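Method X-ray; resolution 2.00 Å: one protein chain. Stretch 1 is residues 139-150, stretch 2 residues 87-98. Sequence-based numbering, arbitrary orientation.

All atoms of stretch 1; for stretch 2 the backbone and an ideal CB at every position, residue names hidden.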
# COMPACT_ATOMS: atom_id res chain seq x y z
N VAL A 139 5.50 11.13 -4.39
CA VAL A 139 4.24 11.36 -5.09
C VAL A 139 3.32 11.97 -4.04
O VAL A 139 3.64 11.95 -2.85
CB VAL A 139 3.62 10.06 -5.69
CG1 VAL A 139 4.44 9.55 -6.87
CG2 VAL A 139 3.48 8.97 -4.62
N ALA A 140 2.20 12.52 -4.47
CA ALA A 140 1.25 13.16 -3.57
C ALA A 140 0.79 12.26 -2.42
O ALA A 140 0.38 12.76 -1.37
CB ALA A 140 0.04 13.66 -4.36
N SER A 141 0.84 10.95 -2.62
CA SER A 141 0.37 10.03 -1.59
C SER A 141 1.13 10.16 -0.29
O SER A 141 0.55 10.07 0.79
CB SER A 141 0.47 8.57 -2.06
OG SER A 141 -0.52 8.28 -3.02
N TYR A 142 2.45 10.35 -0.41
CA TYR A 142 3.35 10.18 0.72
C TYR A 142 3.27 11.23 1.82
O TYR A 142 3.04 12.41 1.57
CB TYR A 142 4.79 10.01 0.22
CG TYR A 142 4.95 8.88 -0.76
CD1 TYR A 142 4.00 7.85 -0.84
CD2 TYR A 142 6.05 8.82 -1.61
CE1 TYR A 142 4.15 6.81 -1.75
CE2 TYR A 142 6.20 7.79 -2.51
CZ TYR A 142 5.26 6.78 -2.57
OH TYR A 142 5.43 5.76 -3.47
N THR A 143 3.46 10.75 3.06
CA THR A 143 3.23 11.54 4.25
C THR A 143 4.03 12.85 4.25
O THR A 143 3.49 13.91 4.58
CB THR A 143 3.58 10.74 5.54
OG1 THR A 143 3.12 9.39 5.40
CG2 THR A 143 2.95 11.39 6.77
N LEU A 144 5.31 12.77 3.93
CA LEU A 144 6.15 13.97 3.92
C LEU A 144 5.55 15.07 3.04
O LEU A 144 5.65 16.24 3.37
CB LEU A 144 7.57 13.65 3.44
CG LEU A 144 8.57 14.81 3.52
CD1 LEU A 144 8.74 15.29 4.97
CD2 LEU A 144 9.92 14.39 2.94
N THR A 145 4.92 14.68 1.94
CA THR A 145 4.36 15.69 1.02
C THR A 145 3.20 16.42 1.68
O THR A 145 3.01 17.62 1.44
CB THR A 145 3.95 15.11 -0.34
OG1 THR A 145 2.68 14.45 -0.23
CG2 THR A 145 5.00 14.13 -0.84
N LYS A 146 2.45 15.71 2.52
CA LYS A 146 1.33 16.31 3.25
C LYS A 146 1.83 17.33 4.27
O LYS A 146 1.28 18.43 4.40
CB LYS A 146 0.52 15.23 3.99
CG LYS A 146 0.06 14.06 3.14
CD LYS A 146 -0.66 14.52 1.85
CE LYS A 146 -1.40 13.34 1.23
NZ LYS A 146 -1.96 13.68 -0.11
N VAL A 147 2.89 16.95 4.99
CA VAL A 147 3.48 17.84 5.97
C VAL A 147 4.01 19.09 5.28
O VAL A 147 3.80 20.19 5.75
CB VAL A 147 4.61 17.16 6.76
CG1 VAL A 147 5.25 18.15 7.76
CG2 VAL A 147 4.07 15.91 7.48
N ALA A 148 4.70 18.88 4.16
CA ALA A 148 5.12 19.98 3.28
C ALA A 148 3.97 20.92 2.91
O ALA A 148 4.11 22.14 2.97
CB ALA A 148 5.75 19.43 2.03
N TRP A 149 2.85 20.34 2.52
CA TRP A 149 1.70 21.12 2.09
C TRP A 149 1.19 21.97 3.25
O TRP A 149 0.82 23.14 3.07
CB TRP A 149 0.59 20.20 1.56
CG TRP A 149 -0.62 20.97 1.14
CD1 TRP A 149 -0.95 21.37 -0.13
CD2 TRP A 149 -1.67 21.46 1.99
NE1 TRP A 149 -2.13 22.07 -0.12
CE2 TRP A 149 -2.60 22.13 1.17
CE3 TRP A 149 -1.92 21.38 3.37
CZ2 TRP A 149 -3.75 22.73 1.68
CZ3 TRP A 149 -3.05 21.97 3.88
CH2 TRP A 149 -3.96 22.64 3.03
N VAL A 150 1.16 21.38 4.44
CA VAL A 150 0.69 22.08 5.62
C VAL A 150 1.63 23.23 5.97
O VAL A 150 1.19 24.30 6.39
CB VAL A 150 0.54 21.14 6.84
CG1 VAL A 150 0.16 21.93 8.08
CG2 VAL A 150 -0.51 20.06 6.55
N UNK A 87 -4.52 18.26 15.01
CA UNK A 87 -4.42 19.67 14.62
C UNK A 87 -5.37 20.12 13.47
O UNK A 87 -5.96 21.20 13.53
CB UNK A 87 -2.97 19.95 14.20
N UNK A 88 -5.50 19.29 12.44
CA UNK A 88 -6.29 19.60 11.25
C UNK A 88 -6.59 18.25 10.62
O UNK A 88 -6.02 17.25 11.02
CB UNK A 88 -5.56 20.54 10.29
N UNK A 89 -7.45 18.22 9.60
CA UNK A 89 -7.85 16.94 9.00
C UNK A 89 -6.69 16.09 8.48
O UNK A 89 -5.71 16.61 7.96
CB UNK A 89 -8.82 17.21 7.85
N UNK A 90 -6.81 14.78 8.62
CA UNK A 90 -5.82 13.90 8.06
C UNK A 90 -5.92 13.99 6.56
O UNK A 90 -7.03 14.02 6.01
CB UNK A 90 -6.00 12.46 8.55
N UNK A 91 -4.77 14.04 5.90
CA UNK A 91 -4.74 14.06 4.44
C UNK A 91 -4.27 12.71 3.96
O UNK A 91 -3.19 12.24 4.33
CB UNK A 91 -3.84 15.17 3.91
N UNK A 92 -5.08 12.09 3.11
CA UNK A 92 -5.00 10.66 2.85
C UNK A 92 -4.22 10.32 1.58
O UNK A 92 -3.83 11.22 0.80
CB UNK A 92 -6.41 10.08 2.75
N UNK A 93 -3.98 9.03 1.38
CA UNK A 93 -3.20 8.55 0.24
C UNK A 93 -3.73 9.08 -1.09
O UNK A 93 -2.97 9.27 -2.05
CB UNK A 93 -3.19 7.02 0.22
N UNK A 94 -5.04 9.32 -1.16
CA UNK A 94 -5.68 9.76 -2.40
C UNK A 94 -5.97 11.25 -2.48
O UNK A 94 -6.59 11.72 -3.44
CB UNK A 94 -6.99 9.00 -2.59
N UNK A 95 -5.56 12.00 -1.47
CA UNK A 95 -5.53 13.45 -1.57
C UNK A 95 -4.47 13.83 -2.61
O UNK A 95 -3.36 13.31 -2.59
CB UNK A 95 -5.24 14.09 -0.21
N UNK A 96 -4.82 14.74 -3.51
CA UNK A 96 -3.87 15.22 -4.52
C UNK A 96 -3.44 16.67 -4.26
O UNK A 96 -2.73 17.26 -5.08
CB UNK A 96 -4.49 15.11 -5.91
N UNK A 97 -3.90 17.24 -3.15
CA UNK A 97 -3.49 18.59 -2.73
C UNK A 97 -1.97 18.77 -2.73
O UNK A 97 -1.47 19.83 -3.08
CB UNK A 97 -4.04 18.89 -1.33
N UNK A 98 -1.25 17.73 -2.32
CA UNK A 98 0.18 17.83 -2.05
C UNK A 98 1.04 17.55 -3.28
O UNK A 98 2.27 17.45 -3.18
CB UNK A 98 0.56 16.86 -0.93

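Position 87 has nothing of stretch 1 within 5.5 Å of its ideal CB. Many side chains would suit. It is Ile87, which makes no contact.

At position 88 CA-to-CB points toward stretch 1, but the ideal CB has no neighbour within 5.5 Å. Only a long side chain could reach the helix, where Trp149 and Val150 offer a ring and a methyl group. Arginine, lysine or methionine would fit. The residue is Arg88. Its CD lies 3.9 Å from Val150 CG2. Trp149 CZ3 sits over one face of the guanidinium, 3.8 Å from Arg88 NH1.

Positions 89 and 90 are out of reach of stretch 1, which sets no preference. They are Asp89, whose O accepts a bond from Arg88 NH2, and Ala90.

Position 91 has extended backbone angles and points toward the helix. Its ideal CB is 3.8 Å from Lys146 CD, and the ring of Trp149 lies farther along. A medium or long apolar side chain suits this, such as methionine, leucine or isoleucine. The residue is Met91, present as selenomethionine. Its SE is 3.7 Å from Trp149 CE3 and 4.1 Å from Val150 CG2. Met91 CE lies over the face of the Trp149 six-membered ring, 4.1 Å from its centroid, a CH-pi contact.

Position 92 points away, so its side chain is little constrained here. It is Leu92. Leu92 O takes a weak hydrogen bond from Lys146 NZ at 3.2 Å. Leu92 also starts a type I turn that ends at 95.

Position 93 also points away, although its ideal CB is 4.4 Å from Ser141 OG. Many types would do. The residue is Trp93, and its backbone makes the main contact: Ser141 OG donates to Trp93 O at 2.8 Å.

Position 94 points away into space free of stretch 1. It is Asn94, without contact.

Position 95 points sideways, yet its ideal CB is 3.3 Å from Lys146 NZ. A positive charge so close favours aspartate, with asparagine a neutral alternative. The residue is Asp95. Its OD2 forms a salt bridge with Lys146 NZ at 2.8 Å.

Position 96 points away, its ideal CB 5.0 Å from Ala140 CB. Small or polar groups would serve. It is Thr96, whose CA is 4.2 Å from Ala140 CB.

Position 97 points toward the indole of Trp149, its ideal CB 3.9 Å from Trp149 NE1. A small side chain such as serine or alanine could rest on the ring. It is Ser97. Ser97 CB lies over the face of the Trp149 five-membered ring, 4.2 Å from its centroid. Ser97 OG donates to Asp95 OD1 at 2.7 Å. A water links Ser97 O to Trp149 NE1, the latter bond weak.

Position 98 points toward stretch 1. Its ideal CB is only 3.3 Å from Thr145 OG1, and Ala140 O and Lys146 NZ lie nearby. The space is tight and polar, so a small side chain suits, and a small hydroxyl such as serine could also bond; alanine would fit without bonding. The residue is Ser98. Its OG donates to Thr145 OG1 at 2.9 Å and accepts from Lys146 NZ at 3.1 Å.

Stretch 2 87-98: IRDAMLWNDTSS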
# COMPACT_ATOMS: atom_id res chain seq x y z
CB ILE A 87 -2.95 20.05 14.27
CG1 ILE A 87 -2.08 20.00 15.54
CG2 ILE A 87 -2.90 21.44 13.63
CD1 ILE A 87 -0.57 19.98 15.28
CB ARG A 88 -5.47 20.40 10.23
CG ARG A 88 -4.51 19.44 9.53
CD ARG A 88 -3.99 19.80 8.20
NE ARG A 88 -4.80 20.69 7.38
CZ ARG A 88 -5.65 20.31 6.43
NH1 ARG A 88 -6.27 21.25 5.73
NH2 ARG A 88 -5.89 19.02 6.19
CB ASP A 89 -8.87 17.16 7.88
CG ASP A 89 -10.28 17.33 8.41
OD1 ASP A 89 -10.46 17.50 9.63
OD2 ASP A 89 -11.20 17.30 7.58
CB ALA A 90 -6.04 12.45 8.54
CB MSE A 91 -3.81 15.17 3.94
CG MSE A 91 -4.16 16.52 4.53
SE MSE A 91 -2.84 17.88 4.05
CE MSE A 91 -3.23 17.99 2.12
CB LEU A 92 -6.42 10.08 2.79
CG LEU A 92 -7.29 10.37 4.01
CD1 LEU A 92 -8.62 9.59 3.96
CD2 LEU A 92 -6.52 10.06 5.30
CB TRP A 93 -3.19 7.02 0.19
CG TRP A 93 -4.56 6.45 -0.11
CD1 TRP A 93 -5.58 6.26 0.77
CD2 TRP A 93 -5.06 6.03 -1.40
NE1 TRP A 93 -6.68 5.74 0.12
CE2 TRP A 93 -6.38 5.59 -1.21
CE3 TRP A 93 -4.50 5.98 -2.68
CZ2 TRP A 93 -7.18 5.10 -2.26
CZ3 TRP A 93 -5.30 5.50 -3.73
CH2 TRP A 93 -6.62 5.07 -3.51
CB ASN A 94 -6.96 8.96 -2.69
CG ASN A 94 -7.96 8.99 -1.53
OD1 ASN A 94 -7.67 9.54 -0.47
ND2 ASN A 94 -9.13 8.42 -1.74
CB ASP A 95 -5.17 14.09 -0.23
CG ASP A 95 -4.79 15.56 -0.37
OD1 ASP A 95 -5.70 16.39 -0.58
OD2 ASP A 95 -3.58 15.90 -0.25
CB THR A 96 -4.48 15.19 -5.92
OG1 THR A 96 -5.69 15.96 -5.92
CG2 THR A 96 -4.78 13.77 -6.33
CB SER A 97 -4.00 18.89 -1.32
OG SER A 97 -5.41 19.00 -1.28
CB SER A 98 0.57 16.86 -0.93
OG SER A 98 0.22 15.53 -1.28
O HOH W 1 -1.82 22.52 -3.37
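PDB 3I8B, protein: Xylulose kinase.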